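Long-range contacts in sensor protein kinase WalK (Staphylococcus aureus, PDB 4YWZ), which is the essential sensor histidine kinase of the WalKR two-component system, whose extracellular Cache-type domain, described here, probably senses an external signal: residues 48-53 and 73-78; 18-23 and 118-123. The protein carries 1 engineered substitution. All coordinates share one frame; numbering follows the deposited sequence.

Overall arrangement
Both contacts pack a helix against the same five-stranded antiparallel sheet, and both are largely buried. Interaction 2 lies nearer the middle of the chain, where long helix 7-37 covers strand 114-126. Its chemistry is apolar and aromatic, with one water joining a backbone carbonyl to a phenol. Interaction 1 lies at the margin of the sheet, where short helix 46-54 meets the end of outermost strand 71-74. It is smaller, and its water bridge joins a serine hydroxyl to a backbone carbonyl. The two helices meet between the contacts, with Tyr53 CE1 3.3 Å from Tyr22 O. Residues of both helices also reach the second subunit.

Interaction 1 of 2, residues 48-53 and 73-78; sequences NLLSEY and ATTKQS
Leu50 and Thr75 carry most of this contact, where helix 46-54 packs on the end of strand 71-74, an edge strand of the Cache-type (PAS-like) antiparallel sheet. The leucine uses two parts of its side chain. Its CB lies 3.6 Å from Thr75 CG2. Its CD2 reaches back up the strand and meets Ala73 CB at 3.6 Å. Ile62 of neighbouring strand 59-66 also touches Leu50.

Thr75 presents its methyl to the helix. CG2 is anti to the carbonyl carbon and sits 3.5 Å from Leu50 O, so it packs on helix backbone as well as on a side chain. OG1 sits between the backbone N and the carbonyl carbon (chi1 63°) and is hydrogen-bonded to Ile62 N, which ties the threonine to the next strand. The chain turns away just here: Thr74 OG1 accepts from Lys76 N at 3.0 Å, an ST turn with an N-H...O angle of 170°. The same hydroxyl is also hydrogen-bonded to Glu61 OE2.

Ser51 lies at the border of the contact, and a water joins it to the other segment. The water is 2.9 Å from Ser51 OG and donates to Thr75 O at 2.8 Å.

Interaction 2 of 2, residues 18-23 and 118-123; sequences NITQYA and WVYNIP
Ile19 meets the indole of Trp118 where helix 7-37 packs on the antiparallel sheet of the Cache-type (PAS-like) domain. Helix segment 18-23 and strand segment 118-123 run in nearly the same direction, 29° apart, with their axes 9.8 Å from each other at closest approach. Trp118, Tyr120 and Ile122, every second residue of the strand, face the helix.

Ile19 touches the rim of the indole. Its CG2 lies 3.8 Å from Trp118 CZ3, near the ring plane. Its CB also approaches CZ3, while the end of the side chain leads away from the strand. Met56 also touches Ile19.

Thr20 comes next and serves two rings with one methyl. CG2 sits over a face of Tyr120, 4.1 Å from the ring centroid and 24° off the normal, a CH-pi contact. The same CG2 meets the edge of the indole at Trp118 CH2. OG1 sits between the backbone N and the carbonyl carbon (chi1 66°) and is hydrogen-bonded to Lys17 O of its own helix.

One turn beyond Ile19, Ala23 touches both Tyr120 and Ile122. Its CB is 3.7 Å from Tyr120 CE2 and 4.1 Å from Ile122 CG2. Ile136 of strand 129-138 also touches this alanine.

The indole is tied at its other end, since Trp118 NE1 is hydrogen-bonded to Asp103. Tyr120 OH is hydrogen-bonded to Ser101 and also reaches the helix through a water. That water lies 2.8 Å from Tyr120 OH and donates to Thr20 O at 2.7 Å.

Interaction 1 of 2, residues 48-53 and 73-78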
loop_
_atom_site.group_PDB
_atom_site.type_symbol
_atom_site.label_atom_id
_atom_site.label_comp_id
_atom_site.label_asym_id
_atom_site.label_seq_id
_atom_site.Cartn_x
_atom_site.Cartn_y
_atom_site.Cartn_z
ATOM N N ASN A 48 -19.661 -8.846 8.759
ATOM C CA ASN A 48 -19.599 -8.142 7.509
ATOM C C ASN A 48 -18.572 -7.040 7.549
ATOM O O ASN A 48 -17.862 -6.820 6.558
ATOM C CB ASN A 48 -20.990 -7.527 7.212
ATOM C CG ASN A 48 -20.981 -6.608 6.037
ATOM O OD1 ASN A 48 -20.842 -7.064 4.888
ATOM N ND2 ASN A 48 -21.045 -5.270 6.304
ATOM N N LEU A 49 -18.466 -6.307 8.688
ATOM C CA LEU A 49 -17.506 -5.247 8.712
ATOM C C LEU A 49 -16.101 -5.866 8.567
ATOM O O LEU A 49 -15.232 -5.288 7.902
ATOM C CB LEU A 49 -17.645 -4.449 10.023
ATOM C CG LEU A 49 -18.819 -3.431 9.968
ATOM C CD1 LEU A 49 -19.051 -3.066 11.460
ATOM C CD2 LEU A 49 -18.516 -2.263 9.142
ATOM N N LEU A 50 -15.857 -6.930 9.322
ATOM C CA LEU A 50 -14.567 -7.532 9.310
ATOM C C LEU A 50 -14.198 -7.918 7.903
ATOM O O LEU A 50 -13.111 -7.607 7.411
ATOM C CB LEU A 50 -14.505 -8.784 10.134
ATOM C CG LEU A 50 -14.030 -8.728 11.562
ATOM C CD1 LEU A 50 -14.071 -7.452 12.399
ATOM C CD2 LEU A 50 -14.290 -10.026 12.331
ATOM N N SER A 51 -15.121 -8.559 7.278
ATOM C CA SER A 51 -14.883 -9.026 5.870
ATOM C C SER A 51 -14.648 -7.941 4.839
ATOM O O SER A 51 -13.756 -8.137 3.952
ATOM C CB SER A 51 -16.066 -9.905 5.465
ATOM O OG SER A 51 -15.912 -11.147 6.150
ATOM N N GLU A 52 -15.360 -6.809 4.929
ATOM C CA GLU A 52 -15.141 -5.665 4.039
ATOM C C GLU A 52 -13.748 -5.162 4.172
ATOM O O GLU A 52 -13.056 -4.870 3.205
ATOM C CB GLU A 52 -16.067 -4.533 4.380
ATOM C CG GLU A 52 -17.505 -4.769 3.970
ATOM C CD GLU A 52 -18.465 -3.697 4.483
ATOM O OE1 GLU A 52 -18.059 -2.765 5.213
ATOM O OE2 GLU A 52 -19.643 -3.764 4.079
ATOM N N TYR A 53 -13.294 -4.974 5.419
ATOM C CA TYR A 53 -11.989 -4.501 5.659
ATOM C C TYR A 53 -10.831 -5.438 5.200
ATOM O O TYR A 53 -9.733 -4.914 4.783
ATOM C CB TYR A 53 -11.837 -4.041 7.156
ATOM C CG TYR A 53 -12.470 -2.686 7.416
ATOM C CD1 TYR A 53 -11.698 -1.577 7.564
ATOM C CD2 TYR A 53 -13.812 -2.544 7.531
ATOM C CE1 TYR A 53 -12.254 -0.305 7.754
ATOM C CE2 TYR A 53 -14.369 -1.290 7.704
ATOM C CZ TYR A 53 -13.574 -0.217 7.870
ATOM O OH TYR A 53 -14.149 1.014 8.100
ATOM N N ALA A 73 -15.189 -14.043 15.688
ATOM C CA ALA A 73 -15.322 -13.971 14.234
ATOM C C ALA A 73 -13.924 -13.882 13.644
ATOM O O ALA A 73 -13.029 -13.305 14.232
ATOM C CB ALA A 73 -16.101 -12.755 13.817
ATOM N N THR A 74 -13.841 -14.418 12.423
ATOM C CA THR A 74 -12.666 -14.320 11.587
ATOM C C THR A 74 -13.076 -14.084 10.142
ATOM O O THR A 74 -14.159 -14.503 9.693
ATOM C CB THR A 74 -11.767 -15.591 11.633
ATOM O OG1 THR A 74 -10.668 -15.432 10.719
ATOM C CG2 THR A 74 -12.498 -16.897 11.292
ATOM N N THR A 75 -12.180 -13.444 9.401
ATOM C CA THR A 75 -12.331 -13.253 7.954
ATOM C C THR A 75 -11.763 -14.398 7.105
ATOM O O THR A 75 -12.046 -14.426 5.877
ATOM C CB THR A 75 -11.656 -12.016 7.510
ATOM O OG1 THR A 75 -10.234 -12.089 7.754
ATOM C CG2 THR A 75 -12.225 -10.838 8.249
ATOM N N LYS A 76 -11.094 -15.341 7.732
ATOM C CA LYS A 76 -10.443 -16.465 7.057
ATOM C C LYS A 76 -11.224 -17.756 7.244
ATOM O O LYS A 76 -11.299 -18.359 8.343
ATOM C CB LYS A 76 -8.959 -16.558 7.470
ATOM C CG LYS A 76 -8.202 -17.664 6.782
ATOM C CD LYS A 76 -6.665 -17.585 6.908
ATOM C CE LYS A 76 -5.986 -16.295 6.522
ATOM N NZ LYS A 76 -5.924 -15.862 5.077
ATOM N N GLN A 77 -11.892 -18.148 6.154
ATOM C CA GLN A 77 -12.781 -19.342 6.172
ATOM C C GLN A 77 -12.054 -20.611 6.660
ATOM O O GLN A 77 -12.594 -21.410 7.425
ATOM C CB GLN A 77 -13.409 -19.489 4.765
ATOM C CG GLN A 77 -14.308 -20.693 4.559
ATOM C CD GLN A 77 -13.914 -21.475 3.303
ATOM O OE1 GLN A 77 -13.006 -22.324 3.332
ATOM N NE2 GLN A 77 -14.584 -21.179 2.188
ATOM N N SER A 78 -10.778 -20.776 6.308
ATOM C CA SER A 78 -9.975 -21.916 6.740
ATOM C C SER A 78 -9.676 -21.930 8.233
ATOM O O SER A 78 -9.228 -22.927 8.723
ATOM C CB SER A 78 -8.647 -21.978 5.930
ATOM O OG SER A 78 -7.781 -20.832 6.156
HETATM O O HOH W 1 -13.793 -12.566 4.724
#

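Interaction 2 of 2, residues 18-23 and 118-123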
loop_
_atom_site.group_PDB
_atom_site.type_symbol
_atom_site.label_atom_id
_atom_site.label_comp_id
_atom_site.label_asym_id
_atom_site.label_seq_id
_atom_site.Cartn_x
_atom_site.Cartn_y
_atom_site.Cartn_z
ATOM N N ASN A 18 -0.878 3.112 7.286
ATOM C CA ASN A 18 -1.994 2.700 6.532
ATOM C C ASN A 18 -2.978 1.646 7.166
ATOM O O ASN A 18 -4.221 1.802 7.206
ATOM C CB ASN A 18 -1.429 2.244 5.236
ATOM C CG ASN A 18 -2.402 2.321 4.104
ATOM O OD1 ASN A 18 -2.892 3.432 3.719
ATOM N ND2 ASN A 18 -2.757 1.167 3.597
ATOM N N ILE A 19 -2.414 0.557 7.656
ATOM C CA ILE A 19 -3.143 -0.471 8.373
ATOM C C ILE A 19 -3.830 0.217 9.596
ATOM O O ILE A 19 -4.979 -0.090 9.875
ATOM C CB ILE A 19 -2.237 -1.584 8.845
ATOM C CG1 ILE A 19 -1.636 -2.429 7.686
ATOM C CG2 ILE A 19 -2.951 -2.504 9.813
ATOM C CD1 ILE A 19 -2.616 -2.951 6.706
ATOM N N THR A 20 -3.070 0.970 10.358
ATOM C CA THR A 20 -3.633 1.574 11.587
ATOM C C THR A 20 -4.811 2.538 11.321
ATOM O O THR A 20 -5.788 2.573 12.085
ATOM C CB THR A 20 -2.609 2.289 12.455
ATOM O OG1 THR A 20 -2.097 3.420 11.791
ATOM C CG2 THR A 20 -1.420 1.430 12.751
ATOM N N GLN A 21 -4.723 3.329 10.236
ATOM C CA GLN A 21 -5.815 4.251 9.908
ATOM C C GLN A 21 -7.037 3.415 9.460
ATOM O O GLN A 21 -8.177 3.742 9.811
ATOM C CB GLN A 21 -5.332 5.254 8.866
ATOM C CG GLN A 21 -4.351 6.238 9.391
ATOM C CD GLN A 21 -3.768 7.150 8.322
ATOM O OE1 GLN A 21 -3.608 6.722 7.222
ATOM N NE2 GLN A 21 -3.427 8.380 8.674
ATOM N N TYR A 22 -6.867 2.334 8.638
ATOM C CA TYR A 22 -7.992 1.470 8.316
ATOM C C TYR A 22 -8.606 0.836 9.581
ATOM O O TYR A 22 -9.864 0.729 9.743
ATOM C CB TYR A 22 -7.614 0.358 7.354
ATOM C CG TYR A 22 -7.770 0.725 5.910
ATOM C CD1 TYR A 22 -9.021 0.789 5.311
ATOM C CD2 TYR A 22 -6.632 0.907 5.085
ATOM C CE1 TYR A 22 -9.166 1.209 3.942
ATOM C CE2 TYR A 22 -6.762 1.247 3.735
ATOM C CZ TYR A 22 -8.034 1.390 3.156
ATOM O OH TYR A 22 -8.138 1.752 1.773
ATOM N N ALA A 23 -7.715 0.322 10.462
ATOM C CA ALA A 23 -8.195 -0.427 11.604
ATOM C C ALA A 23 -9.019 0.527 12.527
ATOM O O ALA A 23 -9.947 0.097 13.139
ATOM C CB ALA A 23 -7.032 -0.978 12.383
ATOM N N TRP A 118 3.047 -8.637 10.295
ATOM C CA TRP A 118 2.928 -7.616 11.281
ATOM C C TRP A 118 1.575 -7.814 11.923
ATOM O O TRP A 118 0.509 -7.763 11.278
ATOM C CB TRP A 118 3.035 -6.200 10.689
ATOM C CG TRP A 118 3.113 -5.108 11.679
ATOM C CD1 TRP A 118 4.014 -4.995 12.665
ATOM C CD2 TRP A 118 2.246 -3.949 11.800
ATOM N NE1 TRP A 118 3.789 -3.823 13.420
ATOM C CE2 TRP A 118 2.704 -3.187 12.917
ATOM C CE3 TRP A 118 1.114 -3.520 11.126
ATOM C CZ2 TRP A 118 2.099 -1.987 13.302
ATOM C CZ3 TRP A 118 0.477 -2.357 11.551
ATOM C CH2 TRP A 118 0.975 -1.626 12.636
ATOM N N VAL A 119 1.570 -7.936 13.262
ATOM C CA VAL A 119 0.357 -8.171 14.028
ATOM C C VAL A 119 0.049 -6.862 14.773
ATOM O O VAL A 119 0.918 -6.237 15.417
ATOM C CB VAL A 119 0.527 -9.251 15.130
ATOM C CG1 VAL A 119 -0.643 -9.272 16.145
ATOM C CG2 VAL A 119 0.812 -10.600 14.476
ATOM N N TYR A 120 -1.174 -6.367 14.537
ATOM C CA TYR A 120 -1.704 -5.110 15.164
ATOM C C TYR A 120 -2.978 -5.492 15.874
ATOM O O TYR A 120 -3.921 -6.077 15.341
ATOM C CB TYR A 120 -1.933 -4.078 14.088
ATOM C CG TYR A 120 -2.486 -2.769 14.612
ATOM C CD1 TYR A 120 -1.646 -1.946 15.282
ATOM C CD2 TYR A 120 -3.787 -2.415 14.405
ATOM C CE1 TYR A 120 -2.098 -0.714 15.798
ATOM C CE2 TYR A 120 -4.282 -1.216 14.880
ATOM C CZ TYR A 120 -3.438 -0.424 15.602
ATOM O OH TYR A 120 -3.890 0.838 16.109
ATOM N N ASN A 121 -3.076 -5.052 17.130
ATOM C CA ASN A 121 -4.249 -5.144 17.903
ATOM C C ASN A 121 -4.770 -3.713 18.283
ATOM O O ASN A 121 -3.996 -2.849 18.705
ATOM C CB ASN A 121 -3.933 -5.807 19.240
ATOM C CG ASN A 121 -3.646 -7.269 19.114
ATOM O OD1 ASN A 121 -4.497 -7.999 18.648
ATOM N ND2 ASN A 121 -2.498 -7.673 19.504
ATOM N N ILE A 122 -6.067 -3.549 18.060
ATOM C CA ILE A 122 -6.778 -2.330 18.521
ATOM C C ILE A 122 -8.005 -2.727 19.300
ATOM O O ILE A 122 -8.880 -3.443 18.852
ATOM C CB ILE A 122 -7.096 -1.328 17.383
ATOM C CG1 ILE A 122 -7.811 -0.095 17.997
ATOM C CG2 ILE A 122 -7.849 -1.946 16.248
ATOM C CD1 ILE A 122 -8.001 1.055 17.033
ATOM N N PRO A 123 -8.036 -2.297 20.577
ATOM C CA PRO A 123 -9.222 -2.614 21.349
ATOM C C PRO A 123 -10.425 -1.785 20.888
ATOM O O PRO A 123 -10.239 -0.638 20.510
ATOM C CB PRO A 123 -8.828 -2.184 22.804
ATOM C CG PRO A 123 -7.697 -1.269 22.720
ATOM C CD PRO A 123 -7.016 -1.608 21.372
HETATM O O HOH W 2 -5.861 2.324 14.782
#